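Local coordinates for PA14 domain-containing protein (Clostridium clariflavum, PDB 6QDI), which probably senses plant biomass outside the cell, its tandem calcium-binding PA14 domains recognising sugars for a membrane-bound anti-sigma factor, at residues A[204-209]-A[258-263]; A[59-64]-A[126-131]. All blocks are in the same frame, centred on the assembly; numbering follows the deposited sequence.

Contact 1: A[204-209]-A[258-263]; sequences GFIQVP and VEVMLL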
loop_
_atom_site.group_PDB
_atom_site.type_symbol
_atom_site.label_atom_id
_atom_site.label_comp_id
_atom_site.label_asym_id
_atom_site.label_seq_id
_atom_site.Cartn_x
_atom_site.Cartn_y
_atom_site.Cartn_z
ATOM N N GLY A 204 -3.373 -22.003 4.822
ATOM C CA GLY A 204 -4.683 -22.277 4.260
ATOM C C GLY A 204 -4.534 -22.973 2.949
ATOM O O GLY A 204 -3.678 -23.870 2.802
ATOM N N PHE A 205 -5.385 -22.587 2.006
ATOM C CA PHE A 205 -5.469 -23.261 0.694
ATOM C C PHE A 205 -5.647 -22.221 -0.380
ATOM O O PHE A 205 -6.349 -21.241 -0.182
ATOM C CB PHE A 205 -6.630 -24.270 0.657
ATOM C CG PHE A 205 -6.402 -25.446 1.560
ATOM C CD1 PHE A 205 -6.677 -25.348 2.923
ATOM C CD2 PHE A 205 -5.859 -26.613 1.106
ATOM C CE1 PHE A 205 -6.411 -26.393 3.791
ATOM C CE2 PHE A 205 -5.624 -27.674 1.966
ATOM C CZ PHE A 205 -5.869 -27.539 3.306
ATOM N N ILE A 206 -5.026 -22.484 -1.532
ATOM C CA ILE A 206 -5.292 -21.742 -2.750
ATOM C C ILE A 206 -6.163 -22.637 -3.625
ATOM O O ILE A 206 -5.785 -23.774 -3.905
ATOM C CB ILE A 206 -3.970 -21.404 -3.469
ATOM C CG1 ILE A 206 -3.018 -20.630 -2.552
ATOM C CG2 ILE A 206 -4.248 -20.633 -4.767
ATOM C CD1 ILE A 206 -1.603 -20.503 -3.037
ATOM N N GLN A 207 -7.330 -22.135 -4.022
ATOM C CA GLN A 207 -8.188 -22.916 -4.890
ATOM C C GLN A 207 -8.044 -22.388 -6.297
ATOM O O GLN A 207 -8.268 -21.201 -6.555
ATOM C CB GLN A 207 -9.635 -22.948 -4.391
ATOM C CG GLN A 207 -10.433 -24.041 -5.132
ATOM C CD GLN A 207 -11.651 -24.536 -4.354
ATOM O OE1 GLN A 207 -12.179 -23.809 -3.502
ATOM N NE2 GLN A 207 -12.062 -25.765 -4.598
ATOM N N VAL A 208 -7.688 -23.273 -7.204
ATOM C CA VAL A 208 -7.213 -22.916 -8.531
ATOM C C VAL A 208 -8.384 -22.533 -9.427
ATOM O O VAL A 208 -9.359 -23.251 -9.521
ATOM C CB VAL A 208 -6.437 -24.098 -9.120
ATOM C CG1 VAL A 208 -6.074 -23.890 -10.581
ATOM C CG2 VAL A 208 -5.211 -24.372 -8.260
ATOM N N PRO A 209 -8.300 -21.388 -10.139
ATOM C CA PRO A 209 -9.461 -20.949 -10.910
ATOM C C PRO A 209 -9.607 -21.594 -12.279
ATOM O O PRO A 209 -10.733 -21.723 -12.753
ATOM C CB PRO A 209 -9.227 -19.446 -11.060
ATOM C CG PRO A 209 -7.722 -19.283 -10.953
ATOM C CD PRO A 209 -7.314 -20.306 -9.945
ATOM N N VAL A 258 -4.750 -26.320 -3.243
ATOM C CA VAL A 258 -3.318 -26.409 -3.016
ATOM C C VAL A 258 -3.054 -25.946 -1.600
ATOM O O VAL A 258 -3.347 -24.803 -1.243
ATOM C CB VAL A 258 -2.553 -25.531 -4.060
ATOM C CG1 VAL A 258 -1.084 -25.528 -3.770
ATOM C CG2 VAL A 258 -2.899 -25.948 -5.478
ATOM N N GLU A 259 -2.540 -26.820 -0.753
ATOM C CA GLU A 259 -2.246 -26.466 0.650
ATOM C C GLU A 259 -1.054 -25.520 0.684
ATOM O O GLU A 259 -0.039 -25.791 0.070
ATOM C CB GLU A 259 -1.971 -27.721 1.454
ATOM C CG GLU A 259 -1.913 -27.500 2.958
ATOM C CD GLU A 259 -1.631 -28.802 3.725
ATOM O OE1 GLU A 259 -0.728 -28.886 4.612
ATOM O OE2 GLU A 259 -2.276 -29.766 3.482
ATOM N N VAL A 260 -1.175 -24.406 1.418
ATOM C CA VAL A 260 -0.098 -23.422 1.470
ATOM C C VAL A 260 0.293 -23.136 2.898
ATOM O O VAL A 260 -0.566 -22.900 3.769
ATOM C CB VAL A 260 -0.463 -22.143 0.711
ATOM C CG1 VAL A 260 -1.705 -21.454 1.186
ATOM C CG2 VAL A 260 0.690 -21.162 0.637
ATOM N N MET A 261 1.610 -23.050 3.101
ATOM C CA MET A 261 2.174 -22.468 4.332
ATOM C C MET A 261 3.269 -21.522 3.864
ATOM O O MET A 261 4.224 -21.933 3.197
ATOM C CB MET A 261 2.736 -23.530 5.265
ATOM C CG MET A 261 3.317 -22.935 6.545
ATOM S SD MET A 261 3.985 -24.137 7.679
ATOM C CE MET A 261 2.586 -25.077 8.123
ATOM N N LEU A 262 3.103 -20.237 4.188
ATOM C CA LEU A 262 4.049 -19.197 3.807
ATOM C C LEU A 262 4.587 -18.614 5.095
ATOM O O LEU A 262 3.826 -18.077 5.922
ATOM C CB LEU A 262 3.387 -18.149 2.925
ATOM C CG LEU A 262 4.227 -16.949 2.547
ATOM C CD1 LEU A 262 5.438 -17.306 1.755
ATOM C CD2 LEU A 262 3.379 -15.950 1.798
ATOM N N LEU A 263 5.897 -18.737 5.285
ATOM C CA LEU A 263 6.581 -18.205 6.469
ATOM C C LEU A 263 7.390 -16.991 6.031
ATOM O O LEU A 263 7.992 -17.001 4.971
ATOM C CB LEU A 263 7.537 -19.252 7.069
ATOM C CG LEU A 263 6.961 -20.584 7.562
ATOM C CD1 LEU A 263 5.576 -20.450 8.165
ATOM C CD2 LEU A 263 6.909 -21.661 6.490
#
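Val258 pairs with Ile206 at the start of the contact. Its N donates to Ile206 O at 2.8 Å in a nearly straight bond, and its O accepts from Ile206 N at 2.9 Å. The same carbonyl oxygen also receives a CA-H...O contact from Phe205 CA. The CG2 branch of Val258 lies anti to the carbonyl carbon and reaches Val208 CG2 at 3.9 Å, just past the end of strand 198-207. Ile228 and Tyr214 add to this apolar cluster.

Glu259 faces Phe205 across a non-hydrogen-bonded pair. The phenyl ring leans obliquely toward the neighbouring strand. Phe205 CD2 comes to 3.6 Å from Glu259 CA, and Phe205 CE2 to 3.7 Å from Glu259 CB. Of the Glu259 side chain, CB and CG meet the ring. Glu259 CG is anti to its backbone N (chi1 -169°) and sits near Phe205 CE2 and CZ. The chain beyond is extended and brings the carboxylate to Arg230, with which it forms a salt bridge. Phe205 itself has a cation-pi partner in Arg257.

Val260 closes a second hydrogen-bonded pair, with Gly204. Val260 N binds Gly204 O at 2.9 Å, the donor lying 36° above the carbonyl plane. The return bond, from Gly204 N to Val260 O, is longer at 3.1 Å and more bent. Gly204 has a positive phi of 152°, and a CB there would press on the preceding carbonyl. Val260 CG1 lies 3.5 Å from Gly204 O and also meets Ile206 CG1, the two side chains crossing at about a right angle.

Ile206, Val258 and Val260 thus share the buried face, opposite Phe205 and Glu259. This is an antiparallel ladder between neighbouring strands of a larger sheet in the beta-sandwich of the second PA14 domain.

Contact 2: A[59-64]-A[126-131]; sequences EEYTFY and ASTVRS
This contact lies at the surface of the beta-sandwich of the first PA14 domain, where the chain leaving strand 117-125 folds back past strand 59-68. It joins side chains of the strand to the loop at Ala126 and Ser127, to Thr128 and to the corner at Arg130. No backbone ladder links the two segments.

At one end, the carboxylate of Glu59 grips Ser127 with both oxygens. Ser127 N donates to Glu59 OE1 at 2.9 Å, on the syn side and 21° out of the carboxylate plane. Ser127 OG donates to the syn lone pair of Glu59 OE2 at 2.6 Å. The OG of Ser127 lies beside its own backbone N (chi1 -57°), which lets one serine serve both oxygens. Ser125 OG also bonds to Glu59 OE1. These partners would help to hold the carboxylate in its rotation and probably stabilise its negative charge. The methyl of Ala126 rests against the same carboxylate. A water bridges the backbones here, donating to Glu60 O and accepting from Ala126 N.

In the middle, Tyr61 and Thr128 cross at about a right angle. Thr128 OG1 lies 3.6 Å from Tyr61 CE2. Their polar ends turn to other partners: Tyr61 OH to Tyr57 N, Thr128 OG1 to Ser125 OG.

At the far end, the guanidinium of Arg130 stacks flat on the Tyr64 ring, the planes 16° apart. Thr62 CG2 packs on the opposite ring face. Tyr64 OH bonds to Ser124 OG, and Arg130 NH2 forms a salt bridge with Glu122. The cation-pi distance from Arg130 CZ to the Tyr64 ring centroid is 3.8 Å. Arg130 CD adds a CH-pi contact over the same face, 4.1 Å from that centroid, while Arg130 NH1 sits 3.4 Å from both Tyr64 CD2 and CE2.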
loop_
_atom_site.group_PDB
_atom_site.type_symbol
_atom_site.label_atom_id
_atom_site.label_comp_id
_atom_site.label_asym_id
_atom_site.label_seq_id
_atom_site.Cartn_x
_atom_site.Cartn_y
_atom_site.Cartn_z
ATOM N N GLU A 59 -1.145 34.192 -11.820
ATOM C CA GLU A 59 -0.051 34.549 -10.929
ATOM C C GLU A 59 0.835 33.337 -10.683
ATOM O O GLU A 59 0.433 32.183 -10.939
ATOM C CB GLU A 59 -0.620 35.072 -9.577
ATOM C CG GLU A 59 -1.315 36.411 -9.706
ATOM C CD GLU A 59 -1.890 36.975 -8.416
ATOM O OE1 GLU A 59 -1.927 36.262 -7.392
ATOM O OE2 GLU A 59 -2.352 38.145 -8.458
ATOM N N GLU A 60 2.056 33.610 -10.226
ATOM C CA GLU A 60 2.933 32.559 -9.680
ATOM C C GLU A 60 2.380 32.125 -8.328
ATOM O O GLU A 60 2.361 32.907 -7.365
ATOM C CB GLU A 60 4.379 33.018 -9.540
ATOM C CG GLU A 60 5.287 31.856 -9.213
ATOM C CD GLU A 60 6.745 32.216 -9.136
ATOM O OE1 GLU A 60 7.069 33.223 -8.467
ATOM O OE2 GLU A 60 7.579 31.449 -9.678
ATOM N N TYR A 61 2.011 30.842 -8.253
ATOM C CA TYR A 61 1.542 30.232 -7.000
ATOM C C TYR A 61 2.671 29.521 -6.308
ATOM O O TYR A 61 3.549 28.928 -6.953
ATOM C CB TYR A 61 0.406 29.248 -7.280
ATOM C CG TYR A 61 -0.930 29.934 -7.391
ATOM C CD1 TYR A 61 -1.293 30.611 -8.560
ATOM C CD2 TYR A 61 -1.811 29.965 -6.327
ATOM C CE1 TYR A 61 -2.499 31.271 -8.655
ATOM C CE2 TYR A 61 -3.032 30.631 -6.429
ATOM C CZ TYR A 61 -3.379 31.277 -7.599
ATOM O OH TYR A 61 -4.585 31.933 -7.749
ATOM N N THR A 62 2.670 29.625 -4.978
ATOM C CA THR A 62 3.490 28.774 -4.124
ATOM C C THR A 62 2.603 27.758 -3.450
ATOM O O THR A 62 1.532 28.127 -2.947
ATOM C CB THR A 62 4.221 29.591 -3.050
ATOM O OG1 THR A 62 5.027 30.578 -3.699
ATOM C CG2 THR A 62 5.126 28.713 -2.202
ATOM N N PHE A 63 3.006 26.480 -3.513
ATOM C CA PHE A 63 2.361 25.407 -2.773
ATOM C C PHE A 63 3.244 25.016 -1.605
ATOM O O PHE A 63 4.476 24.901 -1.791
ATOM C CB PHE A 63 2.077 24.197 -3.688
ATOM C CG PHE A 63 1.002 24.512 -4.709
ATOM C CD1 PHE A 63 1.316 25.108 -5.936
ATOM C CD2 PHE A 63 -0.319 24.285 -4.425
ATOM C CE1 PHE A 63 0.320 25.474 -6.817
ATOM C CE2 PHE A 63 -1.302 24.609 -5.311
ATOM C CZ PHE A 63 -0.999 25.190 -6.518
ATOM N N TYR A 64 2.637 24.856 -0.437
ATOM C CA TYR A 64 3.341 24.508 0.772
ATOM C C TYR A 64 2.824 23.157 1.246
ATOM O O TYR A 64 1.601 22.958 1.331
ATOM C CB TYR A 64 3.086 25.521 1.899
ATOM C CG TYR A 64 3.283 26.966 1.519
ATOM C CD1 TYR A 64 2.314 27.664 0.824
ATOM C CD2 TYR A 64 4.424 27.650 1.890
ATOM C CE1 TYR A 64 2.464 29.011 0.508
ATOM C CE2 TYR A 64 4.589 29.010 1.583
ATOM C CZ TYR A 64 3.637 29.651 0.858
ATOM O OH TYR A 64 3.831 30.989 0.567
ATOM N N ALA A 126 0.388 36.357 -5.101
ATOM C CA ALA A 126 0.286 37.799 -4.806
ATOM C C ALA A 126 -1.078 38.179 -4.299
ATOM O O ALA A 126 -1.183 38.973 -3.324
ATOM C CB ALA A 126 0.646 38.597 -6.024
ATOM N N SER A 127 -2.128 37.611 -4.876
ATOM C CA SER A 127 -3.503 37.927 -4.492
ATOM C C SER A 127 -4.188 36.880 -3.614
ATOM O O SER A 127 -5.347 37.045 -3.235
ATOM C CB SER A 127 -4.341 38.139 -5.754
ATOM O OG SER A 127 -3.772 39.163 -6.566
ATOM N N THR A 128 -3.497 35.766 -3.336
ATOM C CA THR A 128 -4.037 34.679 -2.508
ATOM C C THR A 128 -3.294 34.644 -1.189
ATOM O O THR A 128 -2.112 34.235 -1.140
ATOM C CB THR A 128 -3.871 33.315 -3.189
ATOM O OG1 THR A 128 -4.414 33.382 -4.509
ATOM C CG2 THR A 128 -4.568 32.200 -2.400
ATOM N N VAL A 129 -3.953 35.069 -0.105
ATOM C CA VAL A 129 -3.355 34.953 1.207
ATOM C C VAL A 129 -3.137 33.461 1.510
ATOM O O VAL A 129 -3.992 32.621 1.221
ATOM C CB VAL A 129 -4.262 35.620 2.263
ATOM C CG1 VAL A 129 -3.732 35.381 3.669
ATOM C CG2 VAL A 129 -4.393 37.123 1.979
ATOM N N ARG A 130 -2.004 33.167 2.109
ATOM C CA ARG A 130 -1.659 31.774 2.385
ATOM C C ARG A 130 -2.777 31.099 3.142
ATOM O O ARG A 130 -3.275 31.587 4.155
ATOM C CB ARG A 130 -0.415 31.684 3.171
ATOM C CG ARG A 130 -0.039 30.260 3.551
ATOM C CD ARG A 130 1.318 30.181 4.170
ATOM N NE ARG A 130 1.592 28.820 4.640
ATOM C CZ ARG A 130 2.783 28.360 4.979
ATOM N NH1 ARG A 130 3.860 29.127 4.947
ATOM N NH2 ARG A 130 2.908 27.117 5.380
ATOM N N SER A 131 -3.168 29.938 2.642
ATOM C CA SER A 131 -4.316 29.210 3.176
ATOM C C SER A 131 -4.262 27.769 2.718
ATOM O O SER A 131 -3.648 27.458 1.698
ATOM C CB SER A 131 -5.629 29.828 2.656
ATOM O OG SER A 131 -5.717 29.758 1.248
HETATM O O HOH W 1 2.224 35.613 -7.215
#

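Contacts 1 and 2 belong to different PA14 domains of the tandem, contact 2 to the first and contact 1 to the second. Their centres are 55 Å apart and their nearest atoms about 39 Å. They do not touch, and they lie on opposite sides of the chain's centre. Along the chain they follow in series, contact 2 closing before contact 1 opens. Contact 1 is a buried strand pair, whereas contact 2 is a surface contact made mainly by side chains, with a backbone N-H of the loop and one bridging water. Both lie away from the calcium sites, such as those at Asp68 and Asp221, and neither supplies a metal ligand.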